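Local coordinates for Abbfa_003403 (PDB 4ZXH), which is a four-domain nonribosomal peptide synthetase that probably activates an amino acid, holds it on a phosphopantetheine arm, condenses it with an acyl partner and releases the product, at residues N275-A283 / P352-W360; T35-V43 / V394-D402. All coordinates share one frame; numbering follows the deposited sequence.

Contact 1 (N275-A283 / P352-W360); sequences NLVIATPVA and PLAQIGMFW. With PNS (4'-phosphopantetheine), chain B.
A279 and G357 face each other where two small sheets of the condensation domain, a member of the chloramphenicol acetyltransferase-like fold, are tied together by one parallel beta bridge. This site is an example of two strands joined by a single bridge before they part: strands 275-279 and 356-360 run in the same general direction but splay by 42°. A279 N donates to I356 O over 2.7 Å, and M358 N returns to A279 O at 2.9 Å; this pair of bonds, straddling G357 from A279, is what makes the bridge parallel. The first strand otherwise pairs with strand 302-306, the second with strand 403-411, so the bridge links a two-stranded antiparallel sheet to the edge strand of the four-stranded sheet.

V277 fills the widening end. Its CB lies 3.7 Å from L353 O; CG1, anti to the backbone N (chi1 -180°), reaches that same oxygen and also rests 3.8 Å from A354 CB, while CG2 trails at 3.9 Å from L353 O. Where the backbones have separated, a water takes over the link, donating to V277 O and accepting from Q355 N, although the latter separation is modelled too short to be taken literally. On the opposite flank from A354, I278 packs its CG2 against M358 CB, beneath helix 255-271.

At the other end P281 and F359 cross obliquely, P281 CG against ring carbon CE1. The ring helps to line the tunnel of the phosphopantetheine arm, whose thiol sulfur S44 sits at the ring edge, near its plane, 3.3 Å from F359 CE1.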
# COMPACT_ATOMS: atom_id res chain seq x y z
N ASN A 275 12.21 11.99 -12.57
CA ASN A 275 10.96 11.78 -13.28
C ASN A 275 9.78 12.14 -12.39
O ASN A 275 9.45 11.42 -11.43
CB ASN A 275 10.87 10.34 -13.78
CG ASN A 275 11.83 10.06 -14.93
OD1 ASN A 275 12.78 9.29 -14.79
ND2 ASN A 275 11.56 10.66 -16.08
N LEU A 276 9.16 13.27 -12.70
CA LEU A 276 8.05 13.77 -11.90
C LEU A 276 6.82 14.00 -12.77
O LEU A 276 6.94 14.47 -13.90
CB LEU A 276 8.43 15.08 -11.23
CG LEU A 276 9.74 15.07 -10.48
CD1 LEU A 276 10.28 16.50 -10.37
CD2 LEU A 276 9.52 14.47 -9.12
N VAL A 277 5.64 13.66 -12.23
CA VAL A 277 4.39 13.97 -12.92
C VAL A 277 3.54 14.96 -12.14
O VAL A 277 3.36 14.81 -10.93
CB VAL A 277 3.56 12.71 -13.18
CG1 VAL A 277 2.28 13.06 -13.90
CG2 VAL A 277 4.35 11.72 -13.99
N ILE A 278 3.02 15.98 -12.83
CA ILE A 278 2.10 16.94 -12.23
C ILE A 278 0.83 17.08 -13.07
O ILE A 278 0.91 17.36 -14.27
CB ILE A 278 2.75 18.33 -12.08
CG1 ILE A 278 3.92 18.28 -11.11
CG2 ILE A 278 1.73 19.34 -11.57
CD1 ILE A 278 4.46 19.63 -10.76
N ALA A 279 -0.33 16.91 -12.44
CA ALA A 279 -1.61 17.05 -13.15
C ALA A 279 -2.01 18.52 -13.21
O ALA A 279 -1.84 19.23 -12.23
CB ALA A 279 -2.71 16.24 -12.46
N THR A 280 -2.53 18.95 -14.36
CA THR A 280 -3.04 20.32 -14.55
C THR A 280 -4.37 20.40 -15.31
O THR A 280 -4.38 20.33 -16.53
CB THR A 280 -2.08 21.22 -15.34
OG1 THR A 280 -0.75 21.10 -14.82
CG2 THR A 280 -2.53 22.66 -15.23
N PRO A 281 -5.47 20.56 -14.59
CA PRO A 281 -6.78 20.89 -15.15
C PRO A 281 -6.76 21.97 -16.22
O PRO A 281 -6.09 22.99 -16.04
CB PRO A 281 -7.54 21.39 -13.94
CG PRO A 281 -7.02 20.53 -12.84
CD PRO A 281 -5.56 20.26 -13.15
N VAL A 282 -7.48 21.74 -17.32
CA VAL A 282 -7.71 22.78 -18.31
C VAL A 282 -9.20 23.09 -18.38
O VAL A 282 -10.04 22.21 -18.15
CB VAL A 282 -7.19 22.38 -19.69
CG1 VAL A 282 -5.72 22.07 -19.61
CG2 VAL A 282 -7.96 21.19 -20.25
N ALA A 283 -9.52 24.34 -18.68
CA ALA A 283 -10.90 24.82 -18.72
C ALA A 283 -11.78 23.99 -19.64
O ALA A 283 -12.93 23.71 -19.32
CB ALA A 283 -10.93 26.30 -19.15
N PRO A 352 -4.47 7.43 -10.10
CA PRO A 352 -3.69 6.89 -11.23
C PRO A 352 -2.83 7.94 -11.93
O PRO A 352 -3.30 9.07 -12.06
CB PRO A 352 -4.78 6.39 -12.18
CG PRO A 352 -5.92 6.06 -11.30
CD PRO A 352 -5.89 7.04 -10.16
N LEU A 353 -1.60 7.58 -12.34
CA LEU A 353 -0.74 8.44 -13.18
C LEU A 353 -0.17 9.71 -12.54
O LEU A 353 0.99 10.06 -12.77
CB LEU A 353 -1.47 8.86 -14.45
CG LEU A 353 -1.80 7.73 -15.40
CD1 LEU A 353 -2.33 8.31 -16.70
CD2 LEU A 353 -0.57 6.83 -15.65
N ALA A 354 -0.99 10.43 -11.77
CA ALA A 354 -0.54 11.65 -11.11
C ALA A 354 -1.12 11.79 -9.71
O ALA A 354 -2.31 11.55 -9.49
CB ALA A 354 -0.92 12.87 -11.94
N GLN A 355 -0.28 12.18 -8.76
CA GLN A 355 -0.73 12.39 -7.39
C GLN A 355 -0.44 13.81 -6.91
O GLN A 355 -0.66 14.13 -5.75
CB GLN A 355 -0.08 11.39 -6.46
CG GLN A 355 -0.34 9.94 -6.84
CD GLN A 355 0.65 9.39 -7.84
OE1 GLN A 355 1.86 9.63 -7.75
NE2 GLN A 355 0.15 8.64 -8.83
N ILE A 356 0.09 14.63 -7.81
CA ILE A 356 0.46 16.01 -7.52
C ILE A 356 -0.27 16.87 -8.53
O ILE A 356 -0.32 16.52 -9.72
CB ILE A 356 1.98 16.26 -7.65
CG1 ILE A 356 2.79 15.16 -6.98
CG2 ILE A 356 2.36 17.65 -7.10
CD1 ILE A 356 2.53 15.03 -5.52
N GLY A 357 -0.82 18.00 -8.10
CA GLY A 357 -1.55 18.85 -9.03
C GLY A 357 -1.21 20.32 -8.90
O GLY A 357 -0.71 20.78 -7.88
N MET A 358 -1.49 21.05 -9.96
CA MET A 358 -1.43 22.49 -9.90
C MET A 358 -2.54 23.13 -10.72
O MET A 358 -2.63 22.89 -11.93
CB MET A 358 -0.08 22.99 -10.38
CG MET A 358 -0.15 24.49 -10.60
SD MET A 358 1.41 25.23 -10.97
CE MET A 358 0.84 26.86 -11.40
N PHE A 359 -3.37 23.94 -10.05
CA PHE A 359 -4.49 24.62 -10.71
C PHE A 359 -4.12 26.07 -10.77
O PHE A 359 -3.64 26.63 -9.79
CB PHE A 359 -5.84 24.51 -9.95
CG PHE A 359 -6.22 23.12 -9.52
CD1 PHE A 359 -5.64 22.00 -10.08
CD2 PHE A 359 -7.19 22.95 -8.54
CE1 PHE A 359 -6.01 20.72 -9.66
CE2 PHE A 359 -7.56 21.67 -8.11
CZ PHE A 359 -6.97 20.55 -8.68
N TRP A 360 -4.38 26.70 -11.91
CA TRP A 360 -4.21 28.14 -11.98
C TRP A 360 -5.49 28.73 -12.51
O TRP A 360 -5.71 28.76 -13.72
CB TRP A 360 -3.03 28.51 -12.88
CG TRP A 360 -2.83 29.97 -13.02
CD1 TRP A 360 -3.58 30.83 -13.77
CD2 TRP A 360 -1.81 30.75 -12.41
NE1 TRP A 360 -3.09 32.10 -13.65
CE2 TRP A 360 -2.00 32.08 -12.82
CE3 TRP A 360 -0.75 30.46 -11.56
CZ2 TRP A 360 -1.17 33.11 -12.40
CZ3 TRP A 360 0.07 31.48 -11.14
CH2 TRP A 360 -0.14 32.79 -11.56
O23 PNS B . -9.09 3.46 -12.63
P24 PNS B . -10.09 3.79 -13.70
O25 PNS B . -9.91 3.19 -15.07
O27 PNS B . -10.02 5.40 -13.86
C28 PNS B . -10.21 6.24 -12.73
C29 PNS B . -10.15 7.69 -13.19
C30 PNS B . -11.25 7.83 -14.25
C31 PNS B . -8.78 7.98 -13.79
C32 PNS B . -10.37 8.62 -11.98
O33 PNS B . -9.55 8.12 -10.91
C34 PNS B . -10.05 10.05 -12.34
O35 PNS B . -10.66 10.67 -13.21
N36 PNS B . -9.07 10.66 -11.67
C37 PNS B . -8.68 12.03 -11.94
C38 PNS B . -8.88 12.83 -10.65
C39 PNS B . -9.27 14.24 -10.99
O40 PNS B . -10.01 14.48 -11.93
N41 PNS B . -8.75 15.15 -10.18
C42 PNS B . -8.92 16.58 -10.21
C43 PNS B . -7.83 17.05 -9.28
S44 PNS B . -6.42 17.52 -10.29
O HOH W 1 2.09 12.56 -9.29

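Contact 2 (T35-V43 / V394-D402); sequences TCSAYNMVV and VRQQEGQLD. With PNS (4'-phosphopantetheine), chain B.
The carbonyl oxygen of A38, presented by a type I turn from S37 to N40, is gripped twice from segment 394-402. Q400 NE2 donates to A38 O at 3.0 Å, tilted 32° from the carbonyl plane, and Q397 CA brings a C-H to the same A38 O at 3.2 Å. The two glutamines also touch one another, through a weak bond from Q400 NE2 to Q397 OE1, consistent with the modelled turn of the Q400 amide.

With its chain extended beyond CG, Q400 lies over one face of the Y39 ring: CG stands 3.9 Å from the Y39 ring centroid in a CH-pi contact, and the amide plane is only 13° from the plane of the ring. One side chain thus serves both as hydrogen-bond donor and as cover for an aromatic face. Y39 OH in turn lies 3.1 Å from N41 of the phosphopantetheine, and Q400 OE1 lies beside its C43.

Within the condensation domain, segment 394-402 leads from strand 387-391, which joins the sheet containing strand 40-49, to strand 403-411 of the other sheet; it is the return limb of a crossover that probably corresponds to the latch of condensation domains. The Y39 backbone bonds to H147, probably part of the family's HHxxxD motif.

Farther along, Q397 crosses M41, its NE2 beside CG and CE. Q396 bends at chi2 (97°) to bring its amide back to the strand, and V42 N donates to a lone pair of Q396 OE1 at 3.0 Å. V42 CG1 meets V394 CG1 at 4.1 Å.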
# COMPACT_ATOMS: atom_id res chain seq x y z
N THR A 35 -18.08 8.52 1.18
CA THR A 35 -17.91 9.61 2.15
C THR A 35 -17.01 10.74 1.62
O THR A 35 -16.69 11.68 2.34
CB THR A 35 -17.31 9.13 3.48
OG1 THR A 35 -15.89 9.05 3.35
CG2 THR A 35 -17.88 7.80 3.88
N CYS A 36 -16.60 10.64 0.37
CA CYS A 36 -15.75 11.65 -0.22
C CYS A 36 -16.45 13.00 -0.29
O CYS A 36 -17.61 13.08 -0.69
CB CYS A 36 -15.30 11.20 -1.61
SG CYS A 36 -14.15 12.29 -2.48
N SER A 37 -15.74 14.05 0.09
CA SER A 37 -16.24 15.40 -0.07
C SER A 37 -15.26 16.25 -0.87
O SER A 37 -15.44 17.45 -1.06
CB SER A 37 -16.46 16.04 1.28
OG SER A 37 -15.22 16.42 1.81
N ALA A 38 -14.20 15.61 -1.35
CA ALA A 38 -13.14 16.36 -1.98
C ALA A 38 -13.59 17.11 -3.24
O ALA A 38 -12.87 17.97 -3.72
CB ALA A 38 -11.97 15.43 -2.30
N TYR A 39 -14.78 16.78 -3.76
CA TYR A 39 -15.28 17.45 -4.96
C TYR A 39 -16.56 18.29 -4.71
O TYR A 39 -17.31 18.59 -5.63
CB TYR A 39 -15.53 16.42 -6.07
CG TYR A 39 -14.25 15.82 -6.56
CD1 TYR A 39 -13.45 16.51 -7.48
CD2 TYR A 39 -13.80 14.59 -6.09
CE1 TYR A 39 -12.25 15.97 -7.92
CE2 TYR A 39 -12.60 14.05 -6.53
CZ TYR A 39 -11.82 14.75 -7.44
OH TYR A 39 -10.63 14.22 -7.89
N ASN A 40 -16.78 18.66 -3.45
CA ASN A 40 -17.82 19.60 -3.06
C ASN A 40 -17.37 21.05 -3.26
O ASN A 40 -16.81 21.63 -2.33
CB ASN A 40 -18.18 19.42 -1.58
CG ASN A 40 -18.90 18.14 -1.30
OD1 ASN A 40 -18.85 17.19 -2.08
ND2 ASN A 40 -19.57 18.09 -0.17
N MET A 41 -17.61 21.62 -4.43
CA MET A 41 -17.30 23.04 -4.63
C MET A 41 -18.18 23.91 -3.72
O MET A 41 -19.40 23.67 -3.55
CB MET A 41 -17.50 23.45 -6.07
CG MET A 41 -17.10 22.42 -7.10
SD MET A 41 -17.17 23.04 -8.77
CE MET A 41 -15.93 24.32 -8.64
N VAL A 42 -17.57 24.93 -3.12
CA VAL A 42 -18.25 25.78 -2.17
C VAL A 42 -17.88 27.22 -2.38
O VAL A 42 -16.70 27.58 -2.30
CB VAL A 42 -17.89 25.42 -0.69
CG1 VAL A 42 -18.59 26.41 0.26
CG2 VAL A 42 -18.25 24.00 -0.37
N VAL A 43 -18.89 28.05 -2.64
CA VAL A 43 -18.72 29.49 -2.58
C VAL A 43 -19.64 29.99 -1.45
O VAL A 43 -20.80 29.58 -1.36
CB VAL A 43 -19.07 30.16 -3.94
CG1 VAL A 43 -20.42 29.72 -4.45
CG2 VAL A 43 -19.04 31.65 -3.82
N VAL A 394 -13.92 29.61 3.35
CA VAL A 394 -14.27 28.26 3.73
C VAL A 394 -13.27 27.28 3.12
O VAL A 394 -13.10 27.24 1.90
CB VAL A 394 -15.71 27.92 3.25
CG1 VAL A 394 -15.94 26.44 3.33
CG2 VAL A 394 -16.72 28.62 4.11
N ARG A 395 -12.60 26.48 3.94
CA ARG A 395 -11.85 25.36 3.41
C ARG A 395 -12.77 24.51 2.51
O ARG A 395 -13.89 24.18 2.89
CB ARG A 395 -11.27 24.51 4.53
CG ARG A 395 -10.09 25.13 5.27
CD ARG A 395 -9.75 24.34 6.56
NE ARG A 395 -9.50 22.92 6.31
CZ ARG A 395 -9.29 22.00 7.26
NH1 ARG A 395 -9.30 22.34 8.54
NH2 ARG A 395 -9.06 20.74 6.92
N GLN A 396 -12.32 24.19 1.30
CA GLN A 396 -13.16 23.41 0.40
C GLN A 396 -12.35 22.65 -0.66
O GLN A 396 -11.17 22.94 -0.90
CB GLN A 396 -14.21 24.32 -0.28
CG GLN A 396 -13.65 25.48 -1.05
CD GLN A 396 -13.56 25.15 -2.52
OE1 GLN A 396 -14.57 24.81 -3.16
NE2 GLN A 396 -12.35 25.20 -3.07
N GLN A 397 -12.99 21.66 -1.28
CA GLN A 397 -12.33 20.67 -2.13
C GLN A 397 -10.98 20.19 -1.58
O GLN A 397 -9.92 20.43 -2.17
CB GLN A 397 -12.11 21.19 -3.56
CG GLN A 397 -13.19 22.11 -4.13
CD GLN A 397 -13.30 22.12 -5.65
OE1 GLN A 397 -12.51 21.51 -6.36
NE2 GLN A 397 -14.20 22.95 -6.14
N GLU A 398 -11.00 19.52 -0.44
CA GLU A 398 -9.76 19.02 0.11
C GLU A 398 -9.63 17.51 -0.07
O GLU A 398 -10.60 16.77 0.11
CB GLU A 398 -9.63 19.41 1.58
CG GLU A 398 -9.53 20.89 1.76
CD GLU A 398 -9.56 21.33 3.21
OE1 GLU A 398 -10.27 20.68 4.01
OE2 GLU A 398 -8.91 22.35 3.54
N GLY A 399 -8.43 17.07 -0.45
CA GLY A 399 -8.12 15.65 -0.52
C GLY A 399 -8.32 15.00 -1.87
O GLY A 399 -8.56 13.79 -1.96
N GLN A 400 -8.23 15.79 -2.93
CA GLN A 400 -8.34 15.22 -4.26
C GLN A 400 -7.09 14.45 -4.60
O GLN A 400 -7.16 13.34 -5.14
CB GLN A 400 -8.58 16.31 -5.30
CG GLN A 400 -9.96 16.89 -5.24
CD GLN A 400 -10.09 18.09 -6.13
OE1 GLN A 400 -9.14 18.47 -6.81
NE2 GLN A 400 -11.29 18.70 -6.14
N LEU A 401 -5.94 15.05 -4.28
CA LEU A 401 -4.64 14.48 -4.57
C LEU A 401 -3.77 14.41 -3.33
O LEU A 401 -4.24 14.69 -2.24
CB LEU A 401 -3.95 15.28 -5.66
CG LEU A 401 -4.66 15.35 -7.01
CD1 LEU A 401 -3.88 16.27 -7.95
CD2 LEU A 401 -4.83 13.94 -7.61
N ASP A 402 -2.51 14.03 -3.50
CA ASP A 402 -1.57 14.00 -2.38
C ASP A 402 -1.22 15.42 -2.00
O ASP A 402 -1.16 15.77 -0.82
CB ASP A 402 -0.31 13.22 -2.74
CG ASP A 402 -0.51 11.72 -2.70
OD1 ASP A 402 -1.67 11.27 -2.64
OD2 ASP A 402 0.50 10.98 -2.72
O23 PNS B . -9.09 3.46 -12.63
P24 PNS B . -10.09 3.79 -13.70
O25 PNS B . -9.91 3.19 -15.07
O27 PNS B . -10.02 5.40 -13.86
C28 PNS B . -10.21 6.24 -12.73
C29 PNS B . -10.15 7.69 -13.19
C30 PNS B . -11.25 7.83 -14.25
C31 PNS B . -8.78 7.98 -13.79
C32 PNS B . -10.37 8.62 -11.98
O33 PNS B . -9.55 8.12 -10.91
C34 PNS B . -10.05 10.05 -12.34
O35 PNS B . -10.66 10.67 -13.21
N36 PNS B . -9.07 10.66 -11.67
C37 PNS B . -8.68 12.03 -11.94
C38 PNS B . -8.88 12.83 -10.65
C39 PNS B . -9.27 14.24 -10.99
O40 PNS B . -10.01 14.48 -11.93
N41 PNS B . -8.75 15.15 -10.18
C42 PNS B . -8.92 16.58 -10.21
C43 PNS B . -7.83 17.05 -9.28
S44 PNS B . -6.42 17.52 -10.29

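Both contacts are buried in the condensation domain and border the same phosphopantetheine arm, yet they solve different problems. Contact 1 joins a two-stranded antiparallel sheet to the edge of the four-stranded sheet, using a backbone bridge flanked by apolar side chains. Contact 2 lacks strand pairing across its segments and relies on glutamine amides to seat a crossover loop on a turn and the strand after it. Contact 1 is nested within the chain loop that contact 2 closes. They meet where Q355 O probably accepts a hydrogen bond from D402 N, and where F359 CZ packs against Q400 OE1, so apolar and amide walls adjoin at the thiol end of the arm.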